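Local coordinates for ATP-dependent protease subunit HslV (Trypanosoma brucei brucei, PDB 4HNZ), which forms the proteolytic double ring of the mitochondrial HslVU complex, cleaving proteins that the ATPase HslU has unfolded and passed to it, at residues Arg7-Val12 / Cys98-Thr103; Lys59-Lys63 / Glu77-Glu81. One frame throughout, in Å; residues are numbered along the deposited sequence.

Interaction 1. Residues Arg7-Val12 / Cys98-Thr103; sequences RKGDTV and CSAEET
The guanidinium of Arg7 reaches into the turn made by Cys98-Thr103 and collects its oxygens. Its two terminal nitrogens close end-on on a single atom, the hydroxyl oxygen of Thr103: NH1 lies 2.7 Å from OG1, and NH2 of Arg7 is 2.9 Å from the same OG1. Arg7 NE donates to Ala100 O at 3.3 Å, approaching tilted from the carbonyl plane, while NH2, besides its bond to Thr103, makes a weak one of 2.8 Å to Ser99 O. Arginine suits the place because its several N-H groups diverge in one plane and can serve two loop carbonyls and a hydroxyl at once. CG of Arg7 stands anti to the backbone N (chi1 176°), and a bend at chi3 (-75°) turns the head into the turn. Val12 CG2 lies over one face of the guanidinium and Glu101 O over the opposite one, each displaced toward the rim of the group, and Val12 CG1 packs 3.6 Å from Ser99 O.

The turn is itself braced: Ser99 OG accepts from Glu102 N at 2.9 Å, an ST motif, and Ser99 N bonds to Glu102 O. On the Arg7 side, a type II' turn from Lys8 to Thr11, with Gly9 at positive phi, joins strands 3-8 and 11-22. The contact thus ties this hairpin to the connection between strands 93-98 and 103-107, with Leu71 of helix 71-84 packed against Ser99 and Glu102.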
loop_
_atom_site.group_PDB
_atom_site.type_symbol
_atom_site.label_atom_id
_atom_site.label_comp_id
_atom_site.label_asym_id
_atom_site.label_seq_id
_atom_site.Cartn_x
_atom_site.Cartn_y
_atom_site.Cartn_z
ATOM N N ARG A 7 25.139 8.152 35.205
ATOM C CA ARG A 7 25.428 8.040 36.595
ATOM C C ARG A 7 26.856 7.527 36.691
ATOM O O ARG A 7 27.163 6.465 36.176
ATOM C CB ARG A 7 24.450 7.052 37.277
ATOM C CG ARG A 7 24.729 6.791 38.752
ATOM C CD ARG A 7 23.662 5.887 39.419
ATOM N NE ARG A 7 22.423 6.628 39.668
ATOM C CZ ARG A 7 21.337 6.605 38.888
ATOM N NH1 ARG A 7 21.295 5.834 37.801
ATOM N NH2 ARG A 7 20.268 7.374 39.180
ATOM N N LYS A 8 27.702 8.269 37.377
ATOM C CA LYS A 8 29.028 7.792 37.721
ATOM C C LYS A 8 29.436 8.299 39.118
ATOM O O LYS A 8 29.405 9.501 39.384
ATOM C CB LYS A 8 30.075 8.237 36.697
ATOM C CG LYS A 8 31.492 7.732 36.988
ATOM C CD LYS A 8 32.466 8.228 35.935
ATOM C CE LYS A 8 33.847 7.599 36.025
ATOM N NZ LYS A 8 34.617 7.768 34.730
ATOM N N GLY A 9 29.863 7.361 39.982
ATOM C CA GLY A 9 30.122 7.664 41.382
ATOM C C GLY A 9 28.819 8.117 42.014
ATOM O O GLY A 9 27.745 7.531 41.787
ATOM N N ASP A 10 28.891 9.194 42.782
ATOM C CA ASP A 10 27.706 9.683 43.502
ATOM C C ASP A 10 26.956 10.798 42.762
ATOM O O ASP A 10 26.137 11.491 43.386
ATOM C CB ASP A 10 28.092 10.135 44.914
ATOM C CG ASP A 10 28.525 8.978 45.780
ATOM O OD1 ASP A 10 27.871 7.908 45.699
ATOM O OD2 ASP A 10 29.532 9.129 46.503
ATOM N N THR A 11 27.189 10.920 41.441
ATOM C CA THR A 11 26.555 11.947 40.656
ATOM C C THR A 11 25.777 11.296 39.548
ATOM O O THR A 11 26.231 10.353 38.925
ATOM C CB THR A 11 27.582 12.910 40.066
ATOM O OG1 THR A 11 28.343 13.501 41.122
ATOM C CG2 THR A 11 26.894 14.015 39.310
ATOM N N VAL A 12 24.569 11.796 39.318
ATOM C CA VAL A 12 23.840 11.462 38.102
ATOM C C VAL A 12 23.472 12.774 37.392
ATOM O O VAL A 12 23.047 13.746 38.034
ATOM C CB VAL A 12 22.596 10.564 38.376
ATOM C CG1 VAL A 12 21.559 11.271 39.241
ATOM C CG2 VAL A 12 21.971 10.117 37.091
ATOM N N CYS A 98 14.887 10.228 36.651
ATOM C CA CYS A 98 16.009 10.089 37.554
ATOM C C CYS A 98 15.784 10.523 38.968
ATOM O O CYS A 98 15.202 11.563 39.237
ATOM C CB CYS A 98 17.138 11.007 37.115
ATOM S SG CYS A 98 17.900 10.444 35.641
ATOM N N SER A 99 16.284 9.690 39.867
ATOM C CA SER A 99 16.572 10.096 41.212
ATOM C C SER A 99 18.062 9.864 41.405
ATOM O O SER A 99 18.763 9.378 40.512
ATOM C CB SER A 99 15.770 9.288 42.214
ATOM O OG SER A 99 16.204 7.959 42.201
ATOM N N ALA A 100 18.539 10.195 42.603
ATOM C CA ALA A 100 19.932 9.947 42.954
ATOM C C ALA A 100 20.191 8.447 42.914
ATOM O O ALA A 100 21.209 8.019 42.377
ATOM C CB ALA A 100 20.260 10.527 44.313
ATOM N N GLU A 101 19.231 7.660 43.387
ATOM C CA GLU A 101 19.371 6.200 43.416
ATOM C C GLU A 101 19.119 5.511 42.070
ATOM O O GLU A 101 19.887 4.638 41.686
ATOM C CB GLU A 101 18.424 5.578 44.469
ATOM C CG GLU A 101 18.913 5.679 45.908
ATOM C CD GLU A 101 19.204 7.107 46.322
ATOM O OE1 GLU A 101 18.352 7.985 46.017
ATOM O OE2 GLU A 101 20.308 7.357 46.894
ATOM N N GLU A 102 18.044 5.893 41.379
ATOM C CA GLU A 102 17.478 5.102 40.295
ATOM C C GLU A 102 17.296 5.937 39.043
ATOM O O GLU A 102 16.934 7.107 39.095
ATOM C CB GLU A 102 16.092 4.509 40.693
ATOM C CG GLU A 102 16.039 3.623 41.950
ATOM C CD GLU A 102 14.618 3.466 42.549
ATOM O OE1 GLU A 102 14.183 4.304 43.386
ATOM O OE2 GLU A 102 13.919 2.471 42.219
ATOM N N THR A 103 17.503 5.298 37.897
ATOM C CA THR A 103 17.103 5.831 36.613
ATOM C C THR A 103 16.266 4.806 35.845
ATOM O O THR A 103 16.669 3.648 35.678
ATOM C CB THR A 103 18.348 6.176 35.740
ATOM O OG1 THR A 103 19.250 7.023 36.470
ATOM C CG2 THR A 103 17.939 6.877 34.511
#

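Interaction 2. Residues Lys59-Lys63 / Glu77-Glu81; sequences KLENK and ELAKE
Two consecutive helices of the proteasome-type fold, 50-66 and 71-84, pack side by side here, their local segments crossing at 133° between their N-to-C directions with axes 9.6 Å apart at closest approach. The buried part of the contact is made by Leu60 and Leu78. Leu78 CD1 rests 3.6 Å from Lys59 CB and also meets the backbone N of Leu60, while Leu78 CD2 packs against Leu60 CB at 4.1 Å. The two leucine side chains cross at about a right angle, and the branched end of Leu78 lets one residue touch two successive positions of the facing helix. In Leu78, CG lies anti to the backbone N (chi1 173°), which carries both methyls toward helix 50-66.

Toward the partly exposed side the partners become long and charged. Lys63 lays its aliphatic chain across helix 71-84: CG comes 3.9 Å from Leu78 N, and CD of Lys63 is 3.9 Å from Glu77 CB. Glu81 extends to meet it, forming a salt bridge with a rather long separation of 3.6 Å between Lys63 NZ and Glu81 OE1. The methylene CE of Lys63 comes nearer to that oxygen than NZ does, so the ammonium is not placed squarely on the carboxylate. Lys59 NZ, 4.8 Å from Glu81 OE2, may add to the favourable field without touching. Lysine suits the margin because its methylenes lie on Leu78 while its ammonium stays at the edge, where the carboxylate of Glu81 can meet that of Lys63.

Glu77 turns its carboxylate to Lys80, which also forms a salt bridge with Glu58 of a neighbouring subunit. Beneath the helix pair lies the sheet: Leu60 packs on Val97 of strand 93-98, and Leu78 on Leu95 of that strand and Ile106 of strand 103-107.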
loop_
_atom_site.group_PDB
_atom_site.type_symbol
_atom_site.label_atom_id
_atom_site.label_comp_id
_atom_site.label_asym_id
_atom_site.label_seq_id
_atom_site.Cartn_x
_atom_site.Cartn_y
_atom_site.Cartn_z
ATOM N N LYS A 59 0.544 11.784 35.018
ATOM C CA LYS A 59 0.190 10.431 35.458
ATOM C C LYS A 59 1.331 9.787 36.263
ATOM O O LYS A 59 1.062 9.119 37.252
ATOM C CB LYS A 59 -0.192 9.530 34.303
ATOM C CG LYS A 59 -1.341 10.054 33.454
ATOM C CD LYS A 59 -2.702 10.082 34.144
ATOM C CE LYS A 59 -3.708 10.784 33.222
ATOM N NZ LYS A 59 -5.079 10.826 33.787
ATOM N N LEU A 60 2.586 10.042 35.863
ATOM C CA LEU A 60 3.731 9.561 36.626
ATOM C C LEU A 60 3.760 10.144 38.056
ATOM O O LEU A 60 4.041 9.443 39.009
ATOM C CB LEU A 60 5.041 9.841 35.905
ATOM C CG LEU A 60 6.262 9.311 36.643
ATOM C CD1 LEU A 60 6.187 7.817 36.869
ATOM C CD2 LEU A 60 7.520 9.652 35.878
ATOM N N GLU A 61 3.415 11.414 38.198
ATOM C CA GLU A 61 3.297 12.040 39.526
ATOM C C GLU A 61 2.236 11.401 40.376
ATOM O O GLU A 61 2.488 11.208 41.537
ATOM C CB GLU A 61 3.047 13.535 39.421
ATOM C CG GLU A 61 4.310 14.312 39.052
ATOM C CD GLU A 61 4.034 15.748 38.613
ATOM O OE1 GLU A 61 2.867 16.199 38.655
ATOM O OE2 GLU A 61 4.981 16.434 38.181
ATOM N N ASN A 62 1.076 11.073 39.804
ATOM C CA ASN A 62 0.069 10.295 40.514
ATOM C C ASN A 62 0.703 9.042 41.054
ATOM O O ASN A 62 0.564 8.731 42.230
ATOM C CB ASN A 62 -1.135 9.869 39.648
ATOM C CG ASN A 62 -2.069 11.002 39.348
ATOM O OD1 ASN A 62 -1.967 12.087 39.952
ATOM N ND2 ASN A 62 -2.974 10.799 38.390
ATOM N N LYS A 63 1.383 8.304 40.200
ATOM C CA LYS A 63 1.964 7.061 40.651
ATOM C C LYS A 63 3.023 7.304 41.721
ATOM O O LYS A 63 3.177 6.482 42.614
ATOM C CB LYS A 63 2.527 6.252 39.453
ATOM C CG LYS A 63 1.497 5.900 38.378
ATOM C CD LYS A 63 0.305 5.170 38.955
ATOM C CE LYS A 63 -0.716 4.911 37.874
ATOM N NZ LYS A 63 -1.833 4.103 38.403
ATOM N N GLU A 77 3.933 0.980 37.134
ATOM C CA GLU A 77 2.471 1.228 37.185
ATOM C C GLU A 77 2.064 2.220 36.121
ATOM O O GLU A 77 1.012 2.079 35.506
ATOM C CB GLU A 77 2.040 1.742 38.531
ATOM C CG GLU A 77 2.147 0.698 39.631
ATOM C CD GLU A 77 1.242 -0.499 39.404
ATOM O OE1 GLU A 77 0.124 -0.357 38.851
ATOM O OE2 GLU A 77 1.686 -1.610 39.753
ATOM N N LEU A 78 2.905 3.218 35.900
ATOM C CA LEU A 78 2.651 4.173 34.828
ATOM C C LEU A 78 2.602 3.470 33.463
ATOM O O LEU A 78 1.678 3.648 32.710
ATOM C CB LEU A 78 3.719 5.245 34.766
ATOM C CG LEU A 78 3.496 6.101 33.520
ATOM C CD1 LEU A 78 2.387 7.090 33.722
ATOM C CD2 LEU A 78 4.767 6.822 33.119
ATOM N N ALA A 79 3.604 2.651 33.189
ATOM C CA ALA A 79 3.670 1.980 31.925
ATOM C C ALA A 79 2.457 1.095 31.711
ATOM O O ALA A 79 1.903 1.081 30.614
ATOM C CB ALA A 79 4.953 1.185 31.811
ATOM N N LYS A 80 2.044 0.355 32.726
ATOM C CA LYS A 80 0.816 -0.459 32.638
ATOM C C LYS A 80 -0.395 0.352 32.279
ATOM O O LYS A 80 -1.209 -0.061 31.462
ATOM C CB LYS A 80 0.527 -1.176 33.948
ATOM C CG LYS A 80 1.397 -2.377 34.134
ATOM C CD LYS A 80 1.508 -2.820 35.570
ATOM C CE LYS A 80 0.141 -3.193 36.147
ATOM N NZ LYS A 80 0.315 -3.317 37.618
ATOM N N GLU A 81 -0.546 1.501 32.914
ATOM C CA GLU A 81 -1.707 2.350 32.673
ATOM C C GLU A 81 -1.655 2.934 31.257
ATOM O O GLU A 81 -2.646 3.034 30.556
ATOM C CB GLU A 81 -1.716 3.495 33.710
ATOM C CG GLU A 81 -3.002 4.323 33.735
ATOM C CD GLU A 81 -2.951 5.551 34.668
ATOM O OE1 GLU A 81 -1.900 5.849 35.303
ATOM O OE2 GLU A 81 -3.964 6.287 34.707
#

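How the interactions relate
Interaction 1 and interaction 2 share a framework, strands 93-98 and 103-107. The 98-103 segment of interaction 1 joins these strands at one end, whereas the leucines of interaction 2 pack on side chains of these strands. Helix 71-84 also serves both, touching the turn through Leu71 and Thr72 and supplying residues 77-81 to the helix pair. In sequence, both segments of interaction 2 fall between the two segments of interaction 1. The centres are 21 Å apart and the nearest atoms about 7 Å, so the contacts do not touch. Both lie away from Thr1, the probable catalytic nucleophile, and from the magnesium site of Thr157, Asp160 and Ser163.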